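Local coordinates for protein glycerol dehydratase (Clostridium butyricum, PDB 1R9D) that probably dehydrates glycerol to 3-hydroxypropionaldehyde as a glycyl-radical lyase that works without vitamin B12, at residues 90-95 / 131-136; 708-713 / 717-722; 721-726 / 732-737. One frame throughout, in Å; residues are numbered along the deposited sequence.

Contact 1: residues 90-95 / 131-136; sequences SNKWLQ and TSELAT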
ATOM      1  N   SER A  90       8.294  16.894  -1.988  1.00 24.99           N
ATOM      2  CA  SER A  90       8.012  17.756  -3.139  1.00 24.85           C
ATOM      3  C   SER A  90       9.350  18.355  -3.550  1.00 24.80           C
ATOM      4  O   SER A  90      10.283  18.390  -2.754  1.00 24.38           O
ATOM      5  CB  SER A  90       7.033  18.884  -2.785  1.00 25.20           C
ATOM      6  OG  SER A  90       7.652  19.868  -1.979  1.00 25.20           O
ATOM      7  N   ASN A  91       9.456  18.819  -4.788  1.00 25.64           N
ATOM      8  CA  ASN A  91      10.716  19.404  -5.234  1.00 27.02           C
ATOM      9  C   ASN A  91      10.573  20.299  -6.453  1.00 27.52           C
ATOM     10  O   ASN A  91      11.469  21.092  -6.750  1.00 28.39           O
ATOM     11  CB  ASN A  91      11.727  18.297  -5.528  1.00 26.13           C
ATOM     12  CG  ASN A  91      11.238  17.339  -6.585  1.00 25.79           C
ATOM     13  OD1 ASN A  91      11.201  17.670  -7.774  1.00 25.28           O
ATOM     14  ND2 ASN A  91      10.835  16.144  -6.158  1.00 25.67           N
ATOM     15  N   LYS A  92       9.456  20.179  -7.160  1.00 28.88           N
ATOM     16  CA  LYS A  92       9.238  20.999  -8.343  1.00 29.87           C
ATOM     17  C   LYS A  92       9.207  22.488  -7.999  1.00 29.94           C
ATOM     18  O   LYS A  92       9.555  23.326  -8.831  1.00 29.42           O
ATOM     19  CB  LYS A  92       7.944  20.584  -9.047  1.00 31.49           C
ATOM     20  CG  LYS A  92       8.033  19.208  -9.713  1.00 32.31           C
ATOM     21  CD  LYS A  92       6.753  18.851 -10.452  1.00 34.35           C
ATOM     22  CE  LYS A  92       6.789  17.411 -10.967  1.00 34.73           C
ATOM     23  NZ  LYS A  92       7.942  17.165 -11.887  1.00 36.49           N
ATOM     24  N   TRP A  93       8.802  22.823  -6.777  1.00 29.40           N
ATOM     25  CA  TRP A  93       8.769  24.225  -6.376  1.00 30.11           C
ATOM     26  C   TRP A  93      10.198  24.764  -6.305  1.00 31.03           C
ATOM     27  O   TRP A  93      10.461  25.915  -6.664  1.00 31.27           O
ATOM     28  CB  TRP A  93       8.088  24.390  -5.008  1.00 28.89           C
ATOM     29  CG  TRP A  93       8.828  23.752  -3.866  1.00 27.58           C
ATOM     30  CD1 TRP A  93       8.624  22.503  -3.348  1.00 27.41           C
ATOM     31  CD2 TRP A  93       9.901  24.327  -3.113  1.00 26.44           C
ATOM     32  NE1 TRP A  93       9.503  22.268  -2.317  1.00 26.78           N
ATOM     33  CE2 TRP A  93      10.298  23.371  -2.153  1.00 26.59           C
ATOM     34  CE3 TRP A  93      10.567  25.561  -3.156  1.00 26.76           C
ATOM     35  CZ2 TRP A  93      11.333  23.609  -1.241  1.00 26.92           C
ATOM     36  CZ3 TRP A  93      11.597  25.799  -2.246  1.00 26.04           C
ATOM     37  CH2 TRP A  93      11.968  24.826  -1.303  1.00 27.03           C
ATOM     38  N   LEU A  94      11.118  23.919  -5.844  1.00 31.08           N
ATOM     39  CA  LEU A  94      12.519  24.297  -5.713  1.00 32.25           C
ATOM     40  C   LEU A  94      13.097  24.498  -7.106  1.00 32.78           C
ATOM     41  O   LEU A  94      13.811  25.468  -7.362  1.00 32.62           O
ATOM     42  CB  LEU A  94      13.304  23.199  -4.991  1.00 33.07           C
ATOM     43  CG  LEU A  94      14.437  23.603  -4.042  1.00 34.70           C
ATOM     44  CD1 LEU A  94      15.373  22.425  -3.865  1.00 33.61           C
ATOM     45  CD2 LEU A  94      15.198  24.798  -4.576  1.00 34.89           C
ATOM     46  N   GLN A  95      12.783  23.567  -8.000  1.00 33.21           N
ATOM     47  CA  GLN A  95      13.258  23.635  -9.376  1.00 34.72           C
ATOM     48  C   GLN A  95      12.860  24.968 -10.008  1.00 35.90           C
ATOM     49  O   GLN A  95      13.631  25.564 -10.762  1.00 35.40           O
ATOM     50  CB  GLN A  95      12.671  22.476 -10.180  1.00 35.16           C
ATOM     51  CG  GLN A  95      13.046  22.473 -11.652  1.00 37.75           C
ATOM     52  CD  GLN A  95      12.623  21.197 -12.348  1.00 38.54           C
ATOM     53  OE1 GLN A  95      11.454  20.807 -12.306  1.00 39.91           O
ATOM     54  NE2 GLN A  95      13.574  20.536 -12.994  1.00 39.67           N
ATOM     55  N   THR A 131       5.343  12.321  -2.169  1.00 23.58           N
ATOM     56  CA  THR A 131       4.113  12.191  -1.401  1.00 24.72           C
ATOM     57  C   THR A 131       3.101  13.227  -1.907  1.00 24.94           C
ATOM     58  O   THR A 131       1.910  12.933  -2.011  1.00 24.18           O
ATOM     59  CB  THR A 131       4.358  12.408   0.117  1.00 23.70           C
ATOM     60  OG1 THR A 131       5.015  13.662   0.330  1.00 24.79           O
ATOM     61  CG2 THR A 131       5.223  11.287   0.688  1.00 25.37           C
ATOM     62  N   SER A 132       3.580  14.428  -2.237  1.00 24.45           N
ATOM     63  CA  SER A 132       2.703  15.493  -2.735  1.00 24.79           C
ATOM     64  C   SER A 132       1.945  15.086  -3.999  1.00 25.10           C
ATOM     65  O   SER A 132       0.750  15.344  -4.131  1.00 22.61           O
ATOM     66  CB  SER A 132       3.503  16.776  -3.022  1.00 25.78           C
ATOM     67  OG  SER A 132       4.412  16.615  -4.108  1.00 25.70           O
ATOM     68  N   GLU A 133       2.634  14.432  -4.927  1.00 24.59           N
ATOM     69  CA  GLU A 133       1.980  14.028  -6.166  1.00 25.20           C
ATOM     70  C   GLU A 133       0.924  12.945  -5.943  1.00 24.96           C
ATOM     71  O   GLU A 133      -0.135  12.968  -6.570  1.00 25.69           O
ATOM     72  CB  GLU A 133       3.048  13.603  -7.183  1.00 27.19           C
ATOM     73  CG  GLU A 133       3.959  14.789  -7.525  1.00 28.85           C
ATOM     74  CD  GLU A 133       5.235  14.411  -8.253  1.00 31.26           C
ATOM     75  OE1 GLU A 133       5.302  14.621  -9.486  1.00 32.27           O
ATOM     76  OE2 GLU A 133       6.171  13.911  -7.588  1.00 30.64           O
ATOM     77  N   LEU A 134       1.192  12.011  -5.035  1.00 24.64           N
ATOM     78  CA  LEU A 134       0.216  10.961  -4.744  1.00 24.32           C
ATOM     79  C   LEU A 134      -0.987  11.569  -4.008  1.00 24.18           C
ATOM     80  O   LEU A 134      -2.129  11.190  -4.258  1.00 24.33           O
ATOM     81  CB  LEU A 134       0.856   9.867  -3.887  1.00 24.03           C
ATOM     82  CG  LEU A 134      -0.067   8.726  -3.445  1.00 24.61           C
ATOM     83  CD1 LEU A 134      -0.628   8.008  -4.661  1.00 25.47           C
ATOM     84  CD2 LEU A 134       0.711   7.762  -2.566  1.00 24.85           C
ATOM     85  N   ALA A 135      -0.724  12.517  -3.110  1.00 24.54           N
ATOM     86  CA  ALA A 135      -1.792  13.172  -2.351  1.00 24.47           C
ATOM     87  C   ALA A 135      -2.799  13.811  -3.299  1.00 25.55           C
ATOM     88  O   ALA A 135      -4.010  13.676  -3.115  1.00 25.13           O
ATOM     89  CB  ALA A 135      -1.207  14.232  -1.421  1.00 24.89           C
ATOM     90  N   THR A 136      -2.299  14.514  -4.312  1.00 25.17           N
ATOM     91  CA  THR A 136      -3.178  15.153  -5.287  1.00 26.76           C
ATOM     92  C   THR A 136      -3.996  14.115  -6.057  1.00 26.07           C
ATOM     93  O   THR A 136      -5.181  14.324  -6.338  1.00 26.53           O
ATOM     94  CB  THR A 136      -2.363  16.013  -6.282  1.00 27.55           C
ATOM     95  OG1 THR A 136      -1.839  17.155  -5.594  1.00 30.12           O
ATOM     96  CG2 THR A 136      -3.236  16.482  -7.436  1.00 29.15           C
TER
HETATM   97  O   HOH W   1       8.318  15.626  -8.073  1.00 29.47           O

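Contact 2: residues 708-713 / 717-722; sequences SALKGD and MNLSSL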
ATOM      1  N   SER A 708       7.944  50.375  29.930  1.00 31.45           N
ATOM      2  CA  SER A 708       7.701  50.952  31.246  1.00 32.60           C
ATOM      3  C   SER A 708       6.756  50.106  32.103  1.00 32.74           C
ATOM      4  O   SER A 708       6.836  50.128  33.331  1.00 33.33           O
ATOM      5  CB  SER A 708       7.134  52.368  31.105  1.00 33.53           C
ATOM      6  OG  SER A 708       5.880  52.356  30.439  1.00 34.00           O
ATOM      7  N   ALA A 709       5.872  49.351  31.459  1.00 32.57           N
ATOM      8  CA  ALA A 709       4.915  48.518  32.186  1.00 32.31           C
ATOM      9  C   ALA A 709       5.555  47.379  32.982  1.00 32.76           C
ATOM     10  O   ALA A 709       4.973  46.895  33.950  1.00 32.10           O
ATOM     11  CB  ALA A 709       3.877  47.954  31.217  1.00 32.39           C
ATOM     12  N   LEU A 710       6.750  46.951  32.578  1.00 32.34           N
ATOM     13  CA  LEU A 710       7.440  45.858  33.260  1.00 32.78           C
ATOM     14  C   LEU A 710       8.523  46.331  34.223  1.00 33.58           C
ATOM     15  O   LEU A 710       9.176  45.521  34.876  1.00 32.93           O
ATOM     16  CB  LEU A 710       8.067  44.912  32.234  1.00 33.08           C
ATOM     17  CG  LEU A 710       7.185  43.846  31.571  1.00 33.22           C
ATOM     18  CD1 LEU A 710       6.837  42.782  32.594  1.00 33.85           C
ATOM     19  CD2 LEU A 710       5.931  44.478  30.986  1.00 32.78           C
ATOM     20  N   LYS A 711       8.701  47.644  34.320  1.00 34.94           N
ATOM     21  CA  LYS A 711       9.720  48.222  35.187  1.00 36.35           C
ATOM     22  C   LYS A 711       9.519  47.953  36.679  1.00 36.60           C
ATOM     23  O   LYS A 711       8.419  48.097  37.215  1.00 37.21           O
ATOM     24  CB  LYS A 711       9.804  49.731  34.927  1.00 38.43           C
ATOM     25  CG  LYS A 711      10.828  50.482  35.763  1.00 41.93           C
ATOM     26  CD  LYS A 711      11.122  51.843  35.135  1.00 44.56           C
ATOM     27  CE  LYS A 711      11.989  52.719  36.031  1.00 46.65           C
ATOM     28  NZ  LYS A 711      11.229  53.246  37.203  1.00 48.37           N
ATOM     29  N   GLY A 712      10.597  47.548  37.344  1.00 36.80           N
ATOM     30  CA  GLY A 712      10.551  47.290  38.773  1.00 37.27           C
ATOM     31  C   GLY A 712       9.763  46.078  39.223  1.00 37.59           C
ATOM     32  O   GLY A 712       9.156  45.371  38.416  1.00 37.31           O
ATOM     33  N   ASP A 713       9.770  45.836  40.529  1.00 37.72           N
ATOM     34  CA  ASP A 713       9.055  44.697  41.084  1.00 38.47           C
ATOM     35  C   ASP A 713       7.558  44.781  40.817  1.00 38.08           C
ATOM     36  O   ASP A 713       6.911  43.759  40.584  1.00 37.25           O
ATOM     37  CB  ASP A 713       9.315  44.579  42.587  1.00 40.10           C
ATOM     38  CG  ASP A 713      10.768  44.271  42.901  1.00 42.74           C
ATOM     39  OD1 ASP A 713      11.392  43.504  42.134  1.00 43.63           O
ATOM     40  OD2 ASP A 713      11.285  44.783  43.917  1.00 45.07           O
ATOM     41  N   MET A 717       5.015  42.000  39.284  1.00 33.12           N
ATOM     42  CA  MET A 717       3.822  41.633  40.041  1.00 33.71           C
ATOM     43  C   MET A 717       2.577  41.832  39.187  1.00 32.50           C
ATOM     44  O   MET A 717       1.657  41.013  39.213  1.00 31.54           O
ATOM     45  CB  MET A 717       3.709  42.496  41.302  1.00 37.40           C
ATOM     46  CG  MET A 717       4.846  42.314  42.295  1.00 42.34           C
ATOM     47  SD  MET A 717       4.733  40.769  43.213  1.00 49.29           S
ATOM     48  CE  MET A 717       4.091  41.377  44.792  1.00 47.58           C
ATOM     49  N   ASN A 718       2.549  42.931  38.437  1.00 31.10           N
ATOM     50  CA  ASN A 718       1.409  43.229  37.580  1.00 30.32           C
ATOM     51  C   ASN A 718       1.261  42.232  36.436  1.00 29.37           C
ATOM     52  O   ASN A 718       0.146  41.815  36.123  1.00 29.22           O
ATOM     53  CB  ASN A 718       1.511  44.649  37.024  1.00 31.08           C
ATOM     54  CG  ASN A 718       1.209  45.705  38.073  1.00 31.92           C
ATOM     55  OD1 ASN A 718       0.449  45.459  39.011  1.00 32.18           O
ATOM     56  ND2 ASN A 718       1.786  46.889  37.909  1.00 31.90           N
ATOM     57  N   LEU A 719       2.372  41.851  35.808  1.00 27.37           N
ATOM     58  CA  LEU A 719       2.305  40.879  34.717  1.00 26.61           C
ATOM     59  C   LEU A 719       1.808  39.554  35.282  1.00 26.65           C
ATOM     60  O   LEU A 719       0.976  38.875  34.675  1.00 26.07           O
ATOM     61  CB  LEU A 719       3.682  40.662  34.079  1.00 26.87           C
ATOM     62  CG  LEU A 719       3.642  39.699  32.882  1.00 26.52           C
ATOM     63  CD1 LEU A 719       3.026  40.412  31.688  1.00 25.89           C
ATOM     64  CD2 LEU A 719       5.041  39.210  32.538  1.00 25.98           C
ATOM     65  N   SER A 720       2.330  39.188  36.448  1.00 26.27           N
ATOM     66  CA  SER A 720       1.941  37.953  37.114  1.00 28.42           C
ATOM     67  C   SER A 720       0.438  37.942  37.401  1.00 27.72           C
ATOM     68  O   SER A 720      -0.241  36.934  37.195  1.00 26.33           O
ATOM     69  CB  SER A 720       2.718  37.802  38.421  1.00 29.91           C
ATOM     70  OG  SER A 720       2.152  36.789  39.235  1.00 35.80           O
ATOM     71  N   SER A 721      -0.082  39.067  37.879  1.00 26.43           N
ATOM     72  CA  SER A 721      -1.508  39.168  38.179  1.00 27.13           C
ATOM     73  C   SER A 721      -2.351  39.106  36.900  1.00 26.19           C
ATOM     74  O   SER A 721      -3.432  38.507  36.876  1.00 26.12           O
ATOM     75  CB  SER A 721      -1.790  40.473  38.926  1.00 27.98           C
ATOM     76  OG  SER A 721      -3.163  40.568  39.262  1.00 31.45           O
ATOM     77  N   LEU A 722      -1.855  39.737  35.840  1.00 25.35           N
ATOM     78  CA  LEU A 722      -2.551  39.753  34.561  1.00 25.51           C
ATOM     79  C   LEU A 722      -2.700  38.332  34.028  1.00 25.30           C
ATOM     80  O   LEU A 722      -3.778  37.934  33.579  1.00 24.57           O
ATOM     81  CB  LEU A 722      -1.766  40.591  33.552  1.00 27.05           C
ATOM     82  CG  LEU A 722      -2.384  40.800  32.167  1.00 27.96           C
ATOM     83  CD1 LEU A 722      -3.522  41.805  32.258  1.00 29.58           C
ATOM     84  CD2 LEU A 722      -1.318  41.305  31.203  1.00 28.47           C
TER
HETATM   85  O   HOH W   2       3.526  48.146  35.573  1.00 36.61           O

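Contact 3: residues 721-726 / 732-737; sequences SLIRSY and FHVQFN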
ATOM      1  N   SER A 721      -0.082  39.067  37.879  1.00 26.43           N
ATOM      2  CA  SER A 721      -1.508  39.168  38.179  1.00 27.13           C
ATOM      3  C   SER A 721      -2.351  39.106  36.900  1.00 26.19           C
ATOM      4  O   SER A 721      -3.432  38.507  36.876  1.00 26.12           O
ATOM      5  CB  SER A 721      -1.790  40.473  38.926  1.00 27.98           C
ATOM      6  OG  SER A 721      -3.163  40.568  39.262  1.00 31.45           O
ATOM      7  N   LEU A 722      -1.855  39.737  35.840  1.00 25.35           N
ATOM      8  CA  LEU A 722      -2.551  39.753  34.561  1.00 25.51           C
ATOM      9  C   LEU A 722      -2.700  38.332  34.028  1.00 25.30           C
ATOM     10  O   LEU A 722      -3.778  37.934  33.579  1.00 24.57           O
ATOM     11  CB  LEU A 722      -1.766  40.591  33.552  1.00 27.05           C
ATOM     12  CG  LEU A 722      -2.384  40.800  32.167  1.00 27.96           C
ATOM     13  CD1 LEU A 722      -3.522  41.805  32.258  1.00 29.58           C
ATOM     14  CD2 LEU A 722      -1.318  41.305  31.203  1.00 28.47           C
ATOM     15  N   ILE A 723      -1.614  37.568  34.083  1.00 23.73           N
ATOM     16  CA  ILE A 723      -1.623  36.195  33.596  1.00 23.89           C
ATOM     17  C   ILE A 723      -2.564  35.317  34.418  1.00 24.07           C
ATOM     18  O   ILE A 723      -3.396  34.599  33.865  1.00 24.03           O
ATOM     19  CB  ILE A 723      -0.195  35.592  33.619  1.00 24.54           C
ATOM     20  CG1 ILE A 723       0.696  36.346  32.620  1.00 22.33           C
ATOM     21  CG2 ILE A 723      -0.246  34.105  33.293  1.00 24.49           C
ATOM     22  CD1 ILE A 723       2.195  36.051  32.764  1.00 24.84           C
ATOM     23  N   ARG A 724      -2.439  35.377  35.735  1.00 24.89           N
ATOM     24  CA  ARG A 724      -3.292  34.560  36.590  1.00 26.49           C
ATOM     25  C   ARG A 724      -4.778  34.841  36.404  1.00 25.96           C
ATOM     26  O   ARG A 724      -5.592  33.920  36.434  1.00 25.80           O
ATOM     27  CB  ARG A 724      -2.900  34.744  38.056  1.00 29.04           C
ATOM     28  CG  ARG A 724      -1.618  34.013  38.420  1.00 33.54           C
ATOM     29  CD  ARG A 724      -1.165  34.350  39.820  1.00 38.04           C
ATOM     30  NE  ARG A 724      -0.068  33.490  40.262  1.00 41.85           N
ATOM     31  CZ  ARG A 724       0.715  33.765  41.301  1.00 43.79           C
ATOM     32  NH1 ARG A 724       0.522  34.878  41.997  1.00 45.23           N
ATOM     33  NH2 ARG A 724       1.686  32.930  41.648  1.00 45.76           N
ATOM     34  N   SER A 725      -5.137  36.104  36.203  1.00 26.26           N
ATOM     35  CA  SER A 725      -6.543  36.451  36.023  1.00 26.53           C
ATOM     36  C   SER A 725      -7.084  35.881  34.717  1.00 25.90           C
ATOM     37  O   SER A 725      -8.215  35.396  34.664  1.00 27.08           O
ATOM     38  CB  SER A 725      -6.734  37.969  36.032  1.00 27.48           C
ATOM     39  OG  SER A 725      -8.089  38.293  35.761  1.00 28.48           O
ATOM     40  N   TYR A 726      -6.283  35.947  33.658  1.00 24.76           N
ATOM     41  CA  TYR A 726      -6.710  35.418  32.371  1.00 23.53           C
ATOM     42  C   TYR A 726      -6.876  33.897  32.463  1.00 23.46           C
ATOM     43  O   TYR A 726      -7.855  33.333  31.965  1.00 22.43           O
ATOM     44  CB  TYR A 726      -5.690  35.785  31.283  1.00 23.29           C
ATOM     45  CG  TYR A 726      -5.977  35.182  29.923  1.00 24.47           C
ATOM     46  CD1 TYR A 726      -7.179  35.443  29.252  1.00 23.45           C
ATOM     47  CD2 TYR A 726      -5.047  34.342  29.307  1.00 23.90           C
ATOM     48  CE1 TYR A 726      -7.444  34.878  28.007  1.00 24.70           C
ATOM     49  CE2 TYR A 726      -5.303  33.774  28.068  1.00 23.89           C
ATOM     50  CZ  TYR A 726      -6.502  34.041  27.422  1.00 24.64           C
ATOM     51  OH  TYR A 726      -6.762  33.436  26.215  1.00 24.39           O
ATOM     52  N   PHE A 732      -6.383  29.944  27.455  1.00 23.30           N
ATOM     53  CA  PHE A 732      -5.488  28.842  27.091  1.00 23.22           C
ATOM     54  C   PHE A 732      -3.995  29.177  27.141  1.00 23.90           C
ATOM     55  O   PHE A 732      -3.195  28.453  27.748  1.00 23.33           O
ATOM     56  CB  PHE A 732      -5.846  28.385  25.670  1.00 23.66           C
ATOM     57  CG  PHE A 732      -5.291  27.041  25.284  1.00 25.02           C
ATOM     58  CD1 PHE A 732      -6.118  25.920  25.256  1.00 25.47           C
ATOM     59  CD2 PHE A 732      -3.960  26.901  24.902  1.00 25.30           C
ATOM     60  CE1 PHE A 732      -5.628  24.676  24.848  1.00 25.97           C
ATOM     61  CE2 PHE A 732      -3.457  25.660  24.493  1.00 26.30           C
ATOM     62  CZ  PHE A 732      -4.296  24.547  24.465  1.00 25.26           C
ATOM     63  N   HIS A 733      -3.631  30.270  26.483  1.00 23.04           N
ATOM     64  CA  HIS A 733      -2.238  30.696  26.387  1.00 23.12           C
ATOM     65  C   HIS A 733      -2.108  32.207  26.221  1.00 23.25           C
ATOM     66  O   HIS A 733      -3.023  32.864  25.739  1.00 23.01           O
ATOM     67  CB  HIS A 733      -1.591  29.993  25.177  1.00 24.06           C
ATOM     68  CG  HIS A 733      -0.571  30.823  24.453  1.00 23.88           C
ATOM     69  ND1 HIS A 733      -0.908  31.883  23.638  1.00 24.54           N
ATOM     70  CD2 HIS A 733       0.782  30.764  24.448  1.00 23.13           C
ATOM     71  CE1 HIS A 733       0.192  32.443  23.165  1.00 24.70           C
ATOM     72  NE2 HIS A 733       1.232  31.784  23.642  1.00 23.34           N
ATOM     73  N   VAL A 734      -0.962  32.747  26.630  1.00 22.34           N
ATOM     74  CA  VAL A 734      -0.685  34.163  26.455  1.00 22.31           C
ATOM     75  C   VAL A 734       0.834  34.355  26.406  1.00 22.76           C
ATOM     76  O   VAL A 734       1.587  33.595  27.017  1.00 21.62           O
ATOM     77  CB  VAL A 734      -1.328  35.025  27.586  1.00 22.28           C
ATOM     78  CG1 VAL A 734      -0.631  34.777  28.914  1.00 23.33           C
ATOM     79  CG2 VAL A 734      -1.286  36.505  27.199  1.00 22.71           C
ATOM     80  N   GLN A 735       1.284  35.347  25.645  1.00 22.90           N
ATOM     81  CA  GLN A 735       2.712  35.627  25.524  1.00 23.05           C
ATOM     82  C   GLN A 735       2.845  37.125  25.291  1.00 24.00           C
ATOM     83  O   GLN A 735       1.900  37.759  24.817  1.00 22.62           O
ATOM     84  CB  GLN A 735       3.302  34.839  24.360  1.00 23.02           C
ATOM     85  CG  GLN A 735       2.683  35.169  23.022  1.00 23.08           C
ATOM     86  CD  GLN A 735       3.042  34.163  21.955  1.00 24.18           C
ATOM     87  OE1 GLN A 735       2.879  34.427  20.760  1.00 26.69           O
ATOM     88  NE2 GLN A 735       3.519  32.995  22.374  1.00 22.59           N
ATOM     89  N   PHE A 736       4.010  37.690  25.599  1.00 24.44           N
ATOM     90  CA  PHE A 736       4.183  39.132  25.474  1.00 24.39           C
ATOM     91  C   PHE A 736       5.430  39.668  24.792  1.00 25.88           C
ATOM     92  O   PHE A 736       6.531  39.152  24.978  1.00 26.82           O
ATOM     93  CB  PHE A 736       4.149  39.786  26.861  1.00 23.75           C
ATOM     94  CG  PHE A 736       3.060  39.275  27.756  1.00 23.34           C
ATOM     95  CD1 PHE A 736       3.238  38.113  28.500  1.00 24.17           C
ATOM     96  CD2 PHE A 736       1.850  39.951  27.851  1.00 24.49           C
ATOM     97  CE1 PHE A 736       2.222  37.629  29.327  1.00 24.08           C
ATOM     98  CE2 PHE A 736       0.828  39.479  28.671  1.00 22.80           C
ATOM     99  CZ  PHE A 736       1.014  38.315  29.411  1.00 23.79           C
ATOM    100  N   ASN A 737       5.235  40.732  24.021  1.00 26.38           N
ATOM    101  CA  ASN A 737       6.334  41.439  23.384  1.00 27.24           C
ATOM    102  C   ASN A 737       6.514  42.622  24.334  1.00 28.82           C
ATOM    103  O   ASN A 737       5.532  43.192  24.820  1.00 27.33           O
ATOM    104  CB  ASN A 737       5.948  41.963  21.999  1.00 27.43           C
ATOM    105  CG  ASN A 737       6.599  41.182  20.869  1.00 27.96           C
ATOM    106  OD1 ASN A 737       7.771  40.802  20.951  1.00 27.82           O
ATOM    107  ND2 ASN A 737       5.850  40.960  19.799  1.00 26.26           N
TER
HETATM  108  O   HOH W   3      -5.304  31.771  24.627  1.00 21.48           O

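Contact 1: residues 90-95 / 131-136
Ser90 and Ser132 bring their backbones to 5.8 Å between CA atoms, where the loop entering helix 92-97 packs on the N-terminal turn of helix 131-138. This is plain packing at the start of two helices in the pyruvate formate lyase-like part of the chain. At the buried end CB of Ser90 packs against the hydroxyl of Ser132, 3.7 Å from its OG. With chi1 at 67° that hydroxyl sits between its own backbone N and carbonyl carbon; it is hydrogen-bonded to the carbonyl of Phe89 and to the hydroxyl of Thr130, and a backbone bond between Ser132 and Phe89 reinforces the join. Ser90 OG points elsewhere and bonds to the carbonyl of Tyr159, while its CB meets the edge of the Trp93 ring in plane.

Toward solvent the contact passes to Lys92 and Glu133, whose chains cross at about a right angle. It is the CE methylene of Lys92 that touches, 3.5 Å from OE1 of Glu133. The lysine chain is extended until chi4 (-58°), where a bend leaves NZ 4.4 Å from Glu133 OE1, beyond a salt bridge; NZ is instead bonded to OD1 of Asn127. The opposite charges may still attract each other at this range. Both carboxylate oxygens have partners just ahead of their own helix: OE1 takes the N-H of Gly128 and OE2 bonds to Thr130 OG1, which ties the carboxylate to that turn. Asn91, just ahead of helix 92-97, joins in through a water. Its ND2, also bonded to the carbonyl of Pro87, holds that water in a weak bond of 3.2 Å, and the water oxygen stands 2.8 Å from Glu133 OE2.

Contact 2: residues 708-713 / 717-722
Leu710 lays its CD1 methyl against Leu719, 4.0 Å from CD2 and 4.1 Å from CB of that residue. The two leucine chains cross at a slant, and a chi1 of -177° swings CG of Leu719 away from its own N and brings CD2 to Leu710, in the turn ahead of helix 712-728. Both leucines are buried and carry the apolar side of the contact; Phe736 and Ala393 also pack on Leu719, while Phe705 and Val738 pack on Leu710.

Further along, the helix itself links the segments. Met717 N donates to Asp713 O over 2.9 Å, an i to i+4 helical bond. Asp713 has its OD1 bonded to the hydroxyl of Ser3, so the N-terminal tail is tied to this part of the helix. A water accepts from Asn718 ND2 at 3.2 Å and lies beside the carbonyl of Ala709, though that second leg is doubtfully short.

The leucine pair packs where the chain leaving strand 702-705 enters its helix, the strand-to-helix part of a beta-alpha-beta unit that strand 733-738 completes in the glycine radical region of the protein.

Contact 3: residues 721-726 / 732-737
Phe736 and Ile723 meet at the middle of a helix-on-strand packing that forms the second half of a beta-alpha-beta unit: helix 712-728 runs back along strand 733-738 at 160° between their directions, the axes of the two short segments 9.6 Å apart. The strand lies between strands 404-407 (antiparallel to it) and 702-705 (parallel) in a five-stranded sheet, consistent with half of the barrel of pyruvate formate lyase-like enzymes. CG1 of Ile723 comes to the edge of the Phe736 ring, near its plane and 3.8 Å from CZ, and the CD1 methyl rests as close to CE1. From the neighbouring helix position CD2 of Leu722 reaches CE2 of the same ring, also at 3.8 Å. Two aliphatic chains therefore hold the far end of the phenyl group.

Val734 points to the helix too, with its CG1 4.2 Å from CG1 of Ile723. Its CB meets CD2 of Tyr726, and the tyrosine and valine chains slide past each other in opposite directions. With CG anti to the backbone N (chi1 175°), Tyr726 extends toward the beginning of the strand, where its CE2 edge faces the carbonyl of His733, 3.4 Å from the O and near the ring plane. A water in the plane of that ring, 2.7 Å from Tyr726 OH, accepts the N-H of His733 and couples the two segments.

Farther out, Tyr405 packs on Ile723 and Phe736, and Cys684 on Leu722 and Tyr726. Alternation turns His733, its side chain about 11 Å from the bound glycerol, and Gln735 to the other face, where Gly763, predicted to carry the radical in the active enzyme though not in this model, lies near Gln735. The N-H of Phe701 is hydrogen-bonded to the imidazole ND1 of His733.

Along the chain contact 1 closes long before contact 2 opens, and contact 3 begins on the residues where contact 2 ends. Contacts 2 and 3 share helix 712-728, with Ser721 and Leu722 common to both, and their centres are 12 Å apart; CD1 of Leu719 touches CZ of Phe736 at 3.7 Å. Contact 2 lies where the chain enters this helix, contact 3 packs a later part of it on strand 733-738, and both belong to one beta-alpha-beta unit with strand 702-705, whose second strand carries Gln735 near the predicted radical glycine. Contact 1 is remote packing across the chain's centre, about 26 Å from contact 3 and 37 Å from contact 2 between nearest atoms.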